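Local coordinates for lipase (Penicillium expansum, PDB 3G7N), which hydrolyses triacylglycerols and other acylglycerol lipids to release free fatty acids, acting as a secreted alkaline lipase, at residues G130-G135 with P239-S244; N185-V190 with N232-V237; V190-S195 with S227-N232. One frame throughout, in Å; residues are numbered along the deposited sequence.

How the contacts relate
Contacts 1 and 2 carry the catalytic triad; contact 3 borders it, the side chains of Pro191 and Asp188 approaching to about 4 Å. Contact 1 joins the nucleophile Ser132 to His241. Contact 2, its centre about 10 Å away, carries Asp188 and completes the charge relay: Asp188 OD2 lies 2.8 Å from His241 ND1. Their backbones also meet, with Leu187 O 2.8 Å from Gly240 N. Contact 3 is centred only about 6 Å from contact 2, shares Val190 and Asn232 with it, and reaches it through Asn192 ND2, 2.9 Å from Met234 O. In sequence contact 3 is nested inside the loop closed by contact 2, and contact 2 inside that closed by contact 1.

Contact 1 of 3, residues G130-G135 with P239-S244; sequences GHSLGG and PGHIAS
Ser132 OG meets His241 NE2 at 2.7 Å, at the edge of the imidazole and in its plane, in a hydrogen bond that either atom could donate. This is the nucleophile-histidine pair of the catalytic triad. Ser132 OG stands anti to its backbone N (chi1 -172°), and Ser132 CB, one bond back, lies 3.2 Å from His241 NE2. A second bond runs from His131 NE2 to the backbone O of His241 at 2.8 Å, almost in line with the carbonyl and in the plane of the His131 ring, although bent at the hydrogen. The two imidazoles lie obliquely, planes 31° apart and centroids 5.0 Å apart, with His131 CE1 over one face of the His241 ring, offset toward its rim.

The next shell fixes both rings. Tyr22 OH is hydrogen-bonded to His131 ND1, so each nitrogen of that imidazole has a partner and its rotation is restrained. On His241, ND1 is hydrogen-bonded to Asp188 OD2, which holds the ring with NE2 facing the serine.

Ser132 itself is held on a nucleophile elbow of Gly-x-Ser-x-Gly form, its backbone strained at a positive phi of 64°. The flanking glycines fit the tight turn. A CB on Gly130 would fall 2.5 Å from Gly134 O. A CB on Gly134 would crowd His131 O in turn.

The elbow links strand 125-131 to helix 133-148, backbone bonds from Gly130 and Ser132 reach Leu159, and helix 8-23 packs against His131, Ser132 and Ser244. His241 sits on a short 3-10 turn leading into strand 243-244.

Contact 2 of 3, residues N185-V190 with N232-V237; sequences NVLDGV and NGMYAV
Gly189 and Ala236 form a single antiparallel bridge, a hydrogen-bonded pair, between two irregular loops, and beside it Asp188 makes an Asx turn. In this alpha/beta-hydrolase the first loop follows strand 179-185 and presents the charge-relay aspartate.

The tight part centres on Gly189. Met234 CB rests 3.5 Å from Gly189 N, and Ala236 N gives a weak bond to Gly189 O at 3.0 Å. The backbones are so close here that a CB on Gly189 would clash with Tyr235 N, only 2.3 Å away. On one flank of this glycine Asn232 ND2 donates to Asp188 O at 3.0 Å. That bond is nearly straight at the hydrogen (168°) and lies in the amide plane of Asn232, although the donor stands above the carbonyl plane of Asp188. With Asn232 CG set between the backbone N and the carbonyl carbon (chi1 75°), the side chain stays over its own loop as well: Asn232 OD1 accepts from Met234 N at 2.9 Å in a second Asx turn. The amide is thus gripped from both ends, and Tyr209 OH gives ND2 a further partner.

Toward the solvent the packing thins to apolar touches. Leu187, an exposed residue, brings CD2 to 4.3 Å from Met234 SD, and the bent methionine chain leads its end away from the first loop. At the other end of the contact the buried Val190 meets the exposed Val237, CG2 to CG2, at 4.0 Å.

The carboxylate of Asp188 divides its oxygens: OD2 serves His241, while OD1 receives Val190 N at 2.9 Å, nearly straight (173°), from above the carboxylate plane.

Contact 3 of 3, residues V190-S195 with S227-N232; sequences VPNMYS and SCSAGN. With SO4 (sulfate ion), chain D.
Asn192 and Ser229 make a buried polar contact between two short 3-10 turns, one in the loop after strand 179-185 and the other in the loop before strand 243-244. With CG anti to its carbonyl carbon (chi1 -64°), Asn192 extends toward the second loop, and its ND2 donates to Ser229 O at 3.0 Å (155° at the hydrogen), that oxygen lying in the amide plane and the donor above the carbonyl plane of Ser229. Asn232 N reaches Ser229 O from the opposite face, also at 3.0 Å, so two donors grip it.

Asn192 OD1 packs 3.3 Å from Ala230 CA and accepts from Arg224 NH1, while ND2 also donates a hydrogen bond to Met234 O. Beside this amide, Pro191 CB touches Ser229 OG at 3.7 Å, and that hydroxyl is hydrogen-bonded to Glu207 OE2. The Cys220-Cys228 disulfide anchors the chain just before Ser229. At the exposed end Ser227 OG lies 3.1 Å from sulfate O1, an ion probably from the crystallisation liquor.

An alanine at Asn192 would probably leave Ser229 O and Met234 O each short of a donor and Arg224 NH1 without this acceptor, loosening the tie between the loops. One amide thus serves one donor, Arg224, and two acceptors, the carbonyls of Ser229 and Met234, consistent with hydrogen bonds doing much to fix the loop that follows the charge-relay aspartate.

Contact 1 of 3, residues G130-G135 with P239-S244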
loop_
_atom_site.group_PDB
_atom_site.type_symbol
_atom_site.label_atom_id
_atom_site.label_comp_id
_atom_site.label_asym_id
_atom_site.label_seq_id
_atom_site.Cartn_x
_atom_site.Cartn_y
_atom_site.Cartn_z
ATOM N N GLY A 130 0.949 -2.983 -1.731
ATOM C CA GLY A 130 -0.154 -3.263 -2.630
ATOM C C GLY A 130 -0.352 -2.123 -3.591
ATOM O O GLY A 130 0.167 -1.037 -3.403
ATOM N N HIS A 131 -1.142 -2.393 -4.624
ATOM C CA HIS A 131 -1.370 -1.441 -5.719
ATOM C C HIS A 131 -2.858 -1.042 -5.809
ATOM O O HIS A 131 -3.751 -1.860 -5.634
ATOM C CB HIS A 131 -0.913 -2.084 -7.028
ATOM C CG HIS A 131 -1.324 -1.324 -8.260
ATOM N ND1 HIS A 131 -2.466 -1.633 -8.963
ATOM C CD2 HIS A 131 -0.678 -0.377 -8.975
ATOM C CE1 HIS A 131 -2.538 -0.854 -10.031
ATOM N NE2 HIS A 131 -1.469 -0.089 -10.063
ATOM N N SER A 132 -3.090 0.241 -6.120
ATOM C CA SER A 132 -4.435 0.780 -6.361
ATOM C C SER A 132 -5.263 0.684 -5.063
ATOM O O SER A 132 -4.820 1.214 -4.039
ATOM C CB SER A 132 -5.072 0.116 -7.583
ATOM O OG SER A 132 -6.288 0.791 -7.909
ATOM N N LEU A 133 -6.424 0.039 -5.073
ATOM C CA LEU A 133 -7.127 -0.203 -3.816
ATOM C C LEU A 133 -6.233 -0.962 -2.838
ATOM O O LEU A 133 -6.318 -0.752 -1.630
ATOM C CB LEU A 133 -8.431 -0.978 -4.053
ATOM C CG LEU A 133 -9.202 -1.406 -2.782
ATOM C CD1 LEU A 133 -9.679 -0.224 -1.940
ATOM C CD2 LEU A 133 -10.383 -2.340 -3.111
ATOM N N GLY A 134 -5.404 -1.875 -3.358
ATOM C CA GLY A 134 -4.409 -2.546 -2.527
ATOM C C GLY A 134 -3.424 -1.588 -1.872
ATOM O O GLY A 134 -2.925 -1.856 -0.769
ATOM N N GLY A 135 -3.106 -0.498 -2.550
ATOM C CA GLY A 135 -2.290 0.573 -1.966
ATOM C C GLY A 135 -3.019 1.393 -0.919
ATOM O O GLY A 135 -2.482 1.673 0.150
ATOM N N PRO A 239 -4.336 5.919 -18.226
ATOM C CA PRO A 239 -3.579 4.772 -18.727
ATOM C C PRO A 239 -2.416 4.328 -17.828
ATOM O O PRO A 239 -2.110 3.133 -17.778
ATOM C CB PRO A 239 -3.075 5.269 -20.087
ATOM C CG PRO A 239 -4.207 6.151 -20.572
ATOM C CD PRO A 239 -4.668 6.873 -19.308
ATOM N N GLY A 240 -1.769 5.278 -17.163
ATOM C CA GLY A 240 -0.639 4.930 -16.296
ATOM C C GLY A 240 -1.026 4.159 -15.044
ATOM O O GLY A 240 -0.151 3.661 -14.343
ATOM N N HIS A 241 -2.317 4.054 -14.735
ATOM C CA HIS A 241 -2.701 3.431 -13.478
ATOM C C HIS A 241 -2.277 1.977 -13.415
ATOM O O HIS A 241 -2.140 1.421 -12.318
ATOM C CB HIS A 241 -4.204 3.556 -13.214
ATOM C CG HIS A 241 -4.605 3.114 -11.841
ATOM N ND1 HIS A 241 -4.009 3.610 -10.697
ATOM C CD2 HIS A 241 -5.492 2.181 -11.420
ATOM C CE1 HIS A 241 -4.551 3.031 -9.636
ATOM N NE2 HIS A 241 -5.462 2.171 -10.041
ATOM N N ILE A 242 -2.240 1.292 -14.554
ATOM C CA ILE A 242 -1.994 -0.150 -14.592
ATOM C C ILE A 242 -0.528 -0.516 -14.311
ATOM O O ILE A 242 -0.193 -1.702 -14.161
ATOM C CB ILE A 242 -2.444 -0.759 -15.968
ATOM C CG1 ILE A 242 -2.632 -2.274 -15.886
ATOM C CG2 ILE A 242 -1.473 -0.409 -17.073
ATOM C CD1 ILE A 242 -3.631 -2.803 -16.887
ATOM N N ALA A 243 0.355 0.474 -14.298
ATOM C CA ALA A 243 1.784 0.182 -14.144
ATOM C C ALA A 243 2.351 0.916 -12.946
ATOM O O ALA A 243 1.909 2.003 -12.591
ATOM C CB ALA A 243 2.553 0.563 -15.421
ATOM N N SER A 244 3.409 0.342 -12.383
ATOM C CA SER A 244 4.167 1.026 -11.337
ATOM C C SER A 244 5.621 0.578 -11.383
ATOM O O SER A 244 5.899 -0.606 -11.485
ATOM C CB SER A 244 3.582 0.676 -9.967
ATOM O OG SER A 244 3.930 1.679 -9.022
#

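Contact 2 of 3, residues N185-V190 with N232-V237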
loop_
_atom_site.group_PDB
_atom_site.type_symbol
_atom_site.label_atom_id
_atom_site.label_comp_id
_atom_site.label_asym_id
_atom_site.label_seq_id
_atom_site.Cartn_x
_atom_site.Cartn_y
_atom_site.Cartn_z
ATOM N N ASN A 185 3.036 6.541 -10.462
ATOM C CA ASN A 185 3.434 6.399 -11.852
ATOM C C ASN A 185 2.951 7.571 -12.707
ATOM O O ASN A 185 1.869 8.140 -12.479
ATOM C CB ASN A 185 2.885 5.087 -12.403
ATOM C CG ASN A 185 3.572 4.662 -13.687
ATOM O OD1 ASN A 185 4.798 4.585 -13.727
ATOM N ND2 ASN A 185 2.793 4.289 -14.702
ATOM N N VAL A 186 3.710 7.840 -13.766
ATOM C CA VAL A 186 3.291 8.793 -14.775
ATOM C C VAL A 186 1.953 8.414 -15.373
ATOM O O VAL A 186 1.562 7.253 -15.399
ATOM C CB VAL A 186 4.324 8.929 -15.898
ATOM C CG1 VAL A 186 5.592 9.601 -15.381
ATOM C CG2 VAL A 186 4.586 7.595 -16.571
ATOM N N LEU A 187 1.200 9.442 -15.780
ATOM C CA LEU A 187 -0.036 9.236 -16.528
ATOM C C LEU A 187 -1.119 8.553 -15.714
ATOM O O LEU A 187 -2.032 7.954 -16.271
ATOM C CB LEU A 187 0.214 8.488 -17.849
ATOM C CG LEU A 187 0.971 9.282 -18.914
ATOM C CD1 LEU A 187 1.387 8.350 -20.038
ATOM C CD2 LEU A 187 0.100 10.426 -19.437
ATOM N N ASP A 188 -1.014 8.658 -14.390
ATOM C CA ASP A 188 -1.985 8.048 -13.497
ATOM C C ASP A 188 -2.610 9.114 -12.602
ATOM O O ASP A 188 -1.928 9.748 -11.790
ATOM C CB ASP A 188 -1.338 6.962 -12.633
ATOM C CG ASP A 188 -2.328 6.309 -11.687
ATOM O OD1 ASP A 188 -3.556 6.507 -11.858
ATOM O OD2 ASP A 188 -1.882 5.500 -10.831
ATOM N N GLY A 189 -3.921 9.262 -12.700
ATOM C CA GLY A 189 -4.643 10.239 -11.890
ATOM C C GLY A 189 -5.193 9.728 -10.573
ATOM O O GLY A 189 -5.834 10.493 -9.855
ATOM N N VAL A 190 -5.033 8.443 -10.246
ATOM C CA VAL A 190 -5.667 7.922 -9.031
ATOM C C VAL A 190 -5.174 8.592 -7.737
ATOM O O VAL A 190 -5.993 8.940 -6.886
ATOM C CB VAL A 190 -5.570 6.390 -8.992
ATOM C CG1 VAL A 190 -6.050 5.867 -7.622
ATOM C CG2 VAL A 190 -6.457 5.800 -10.097
ATOM N N ASN A 232 0.418 16.168 -12.586
ATOM C CA ASN A 232 0.453 15.421 -13.840
ATOM C C ASN A 232 -0.741 15.601 -14.767
ATOM O O ASN A 232 -0.798 15.022 -15.857
ATOM C CB ASN A 232 0.814 13.938 -13.629
ATOM C CG ASN A 232 -0.326 13.106 -13.046
ATOM O OD1 ASN A 232 -1.489 13.524 -12.968
ATOM N ND2 ASN A 232 0.013 11.881 -12.647
ATOM N N GLY A 233 -1.706 16.393 -14.324
ATOM C CA GLY A 233 -2.857 16.729 -15.159
ATOM C C GLY A 233 -3.882 15.619 -15.322
ATOM O O GLY A 233 -4.805 15.738 -16.134
ATOM N N MET A 234 -3.728 14.532 -14.566
ATOM C CA MET A 234 -4.608 13.361 -14.674
ATOM C C MET A 234 -5.559 13.271 -13.488
ATOM O O MET A 234 -5.199 13.624 -12.372
ATOM C CB MET A 234 -3.781 12.064 -14.724
ATOM C CG MET A 234 -2.710 12.032 -15.804
ATOM S SD MET A 234 -3.405 11.801 -17.448
ATOM C CE MET A 234 -3.008 13.383 -18.159
ATOM N N TYR A 235 -6.703 12.646 -13.705
ATOM C CA TYR A 235 -7.657 12.421 -12.634
ATOM C C TYR A 235 -8.242 11.021 -12.781
ATOM O O TYR A 235 -8.757 10.668 -13.843
ATOM C CB TYR A 235 -8.778 13.468 -12.693
ATOM C CG TYR A 235 -9.791 13.286 -11.601
ATOM C CD1 TYR A 235 -9.540 13.756 -10.322
ATOM C CD2 TYR A 235 -10.929 12.517 -11.808
ATOM C CE1 TYR A 235 -10.448 13.546 -9.283
ATOM C CE2 TYR A 235 -11.837 12.293 -10.787
ATOM C CZ TYR A 235 -11.575 12.793 -9.530
ATOM O OH TYR A 235 -12.502 12.565 -8.547
ATOM N N ALA A 236 -8.261 10.270 -11.675
ATOM C CA ALA A 236 -8.823 8.920 -11.638
ATOM C C ALA A 236 -8.125 7.977 -12.613
ATOM O O ALA A 236 -6.919 8.122 -12.821
ATOM C CB ALA A 236 -10.352 8.936 -11.835
ATOM N N VAL A 237 -8.841 6.973 -13.130
ATOM C CA VAL A 237 -8.206 5.822 -13.771
ATOM C C VAL A 237 -7.818 6.109 -15.224
ATOM O O VAL A 237 -8.606 5.933 -16.167
ATOM C CB VAL A 237 -9.050 4.539 -13.687
ATOM C CG1 VAL A 237 -8.303 3.367 -14.331
ATOM C CG2 VAL A 237 -9.371 4.194 -12.234
#

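Contact 3 of 3, residues V190-S195 with S227-N232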
loop_
_atom_site.group_PDB
_atom_site.type_symbol
_atom_site.label_atom_id
_atom_site.label_comp_id
_atom_site.label_asym_id
_atom_site.label_seq_id
_atom_site.Cartn_x
_atom_site.Cartn_y
_atom_site.Cartn_z
ATOM N N VAL A 190 -5.033 8.443 -10.246
ATOM C CA VAL A 190 -5.667 7.922 -9.031
ATOM C C VAL A 190 -5.174 8.592 -7.737
ATOM O O VAL A 190 -5.993 8.940 -6.886
ATOM C CB VAL A 190 -5.570 6.390 -8.992
ATOM C CG1 VAL A 190 -6.050 5.867 -7.622
ATOM C CG2 VAL A 190 -6.457 5.800 -10.097
ATOM N N PRO A 191 -3.881 8.946 -7.649
ATOM C CA PRO A 191 -3.448 9.649 -6.433
ATOM C C PRO A 191 -4.009 11.046 -6.299
ATOM O O PRO A 191 -3.882 11.647 -5.221
ATOM C CB PRO A 191 -1.924 9.695 -6.575
ATOM C CG PRO A 191 -1.607 8.472 -7.388
ATOM C CD PRO A 191 -2.733 8.405 -8.409
ATOM N N ASN A 192 -4.644 11.556 -7.356
ATOM C CA ASN A 192 -5.224 12.917 -7.342
ATOM C C ASN A 192 -6.701 12.898 -6.996
ATOM O O ASN A 192 -7.335 13.953 -6.895
ATOM C CB ASN A 192 -5.006 13.571 -8.712
ATOM C CG ASN A 192 -3.541 13.777 -9.003
ATOM O OD1 ASN A 192 -2.742 13.998 -8.078
ATOM N ND2 ASN A 192 -3.157 13.693 -10.266
ATOM N N MET A 193 -7.273 11.718 -6.822
ATOM C CA MET A 193 -8.662 11.645 -6.397
ATOM C C MET A 193 -8.816 12.233 -5.010
ATOM O O MET A 193 -7.924 12.085 -4.165
ATOM C CB MET A 193 -9.152 10.214 -6.406
ATOM C CG MET A 193 -9.256 9.665 -7.812
ATOM S SD MET A 193 -9.601 7.894 -7.921
ATOM C CE MET A 193 -11.330 7.893 -7.447
ATOM N N TYR A 194 -9.922 12.944 -4.802
ATOM C CA TYR A 194 -10.332 13.412 -3.473
ATOM C C TYR A 194 -9.468 14.582 -3.003
ATOM O O TYR A 194 -9.473 14.912 -1.813
ATOM C CB TYR A 194 -10.382 12.271 -2.424
ATOM C CG TYR A 194 -11.046 11.012 -2.927
ATOM C CD1 TYR A 194 -12.244 11.055 -3.639
ATOM C CD2 TYR A 194 -10.433 9.762 -2.754
ATOM C CE1 TYR A 194 -12.822 9.902 -4.122
ATOM C CE2 TYR A 194 -11.040 8.607 -3.189
ATOM C CZ TYR A 194 -12.175 8.687 -3.958
ATOM O OH TYR A 194 -12.792 7.512 -4.343
ATOM N N SER A 195 -8.736 15.210 -3.919
ATOM C CA SER A 195 -7.903 16.367 -3.613
ATOM C C SER A 195 -8.638 17.704 -3.683
ATOM O O SER A 195 -8.091 18.731 -3.307
ATOM C CB SER A 195 -6.690 16.408 -4.545
ATOM O OG SER A 195 -7.100 16.494 -5.894
ATOM N N SER A 227 5.819 18.206 -9.317
ATOM C CA SER A 227 6.636 17.386 -10.201
ATOM C C SER A 227 6.270 15.912 -10.155
ATOM O O SER A 227 6.781 15.116 -10.935
ATOM C CB SER A 227 8.117 17.552 -9.882
ATOM O OG SER A 227 8.527 18.877 -10.188
ATOM N N CYS A 228 5.362 15.553 -9.254
ATOM C CA CYS A 228 4.959 14.155 -9.124
ATOM C C CYS A 228 3.465 14.071 -9.468
ATOM O O CYS A 228 3.011 14.734 -10.408
ATOM C CB CYS A 228 5.300 13.622 -7.729
ATOM S SG CYS A 228 7.073 13.770 -7.350
ATOM N N SER A 229 2.718 13.191 -8.809
ATOM C CA SER A 229 1.329 12.945 -9.219
ATOM C C SER A 229 0.508 14.251 -9.289
ATOM O O SER A 229 -0.300 14.433 -10.213
ATOM C CB SER A 229 0.649 11.907 -8.309
ATOM O OG SER A 229 0.753 12.244 -6.929
ATOM N N ALA A 230 0.613 15.100 -8.267
ATOM C CA ALA A 230 -0.292 16.243 -8.149
ATOM C C ALA A 230 -0.242 17.142 -9.372
ATOM O O ALA A 230 -1.208 17.849 -9.649
ATOM C CB ALA A 230 0.032 17.050 -6.898
ATOM N N GLY A 231 0.898 17.168 -10.055
ATOM C CA GLY A 231 1.076 18.066 -11.194
ATOM C C GLY A 231 0.862 17.423 -12.546
ATOM O O GLY A 231 1.122 18.050 -13.567
ATOM N N ASN A 232 0.418 16.168 -12.586
ATOM C CA ASN A 232 0.453 15.421 -13.840
ATOM C C ASN A 232 -0.741 15.601 -14.767
ATOM O O ASN A 232 -0.798 15.022 -15.857
ATOM C CB ASN A 232 0.814 13.938 -13.629
ATOM C CG ASN A 232 -0.326 13.106 -13.046
ATOM O OD1 ASN A 232 -1.489 13.524 -12.968
ATOM N ND2 ASN A 232 0.013 11.881 -12.647
HETATM S S SO4 D . 8.608 18.760 -13.750
HETATM O O1 SO4 D . 9.812 18.551 -12.938
HETATM O O2 SO4 D . 7.856 19.897 -13.221
HETATM O O3 SO4 D . 8.985 19.030 -15.136
HETATM O O4 SO4 D . 7.761 17.568 -13.694
#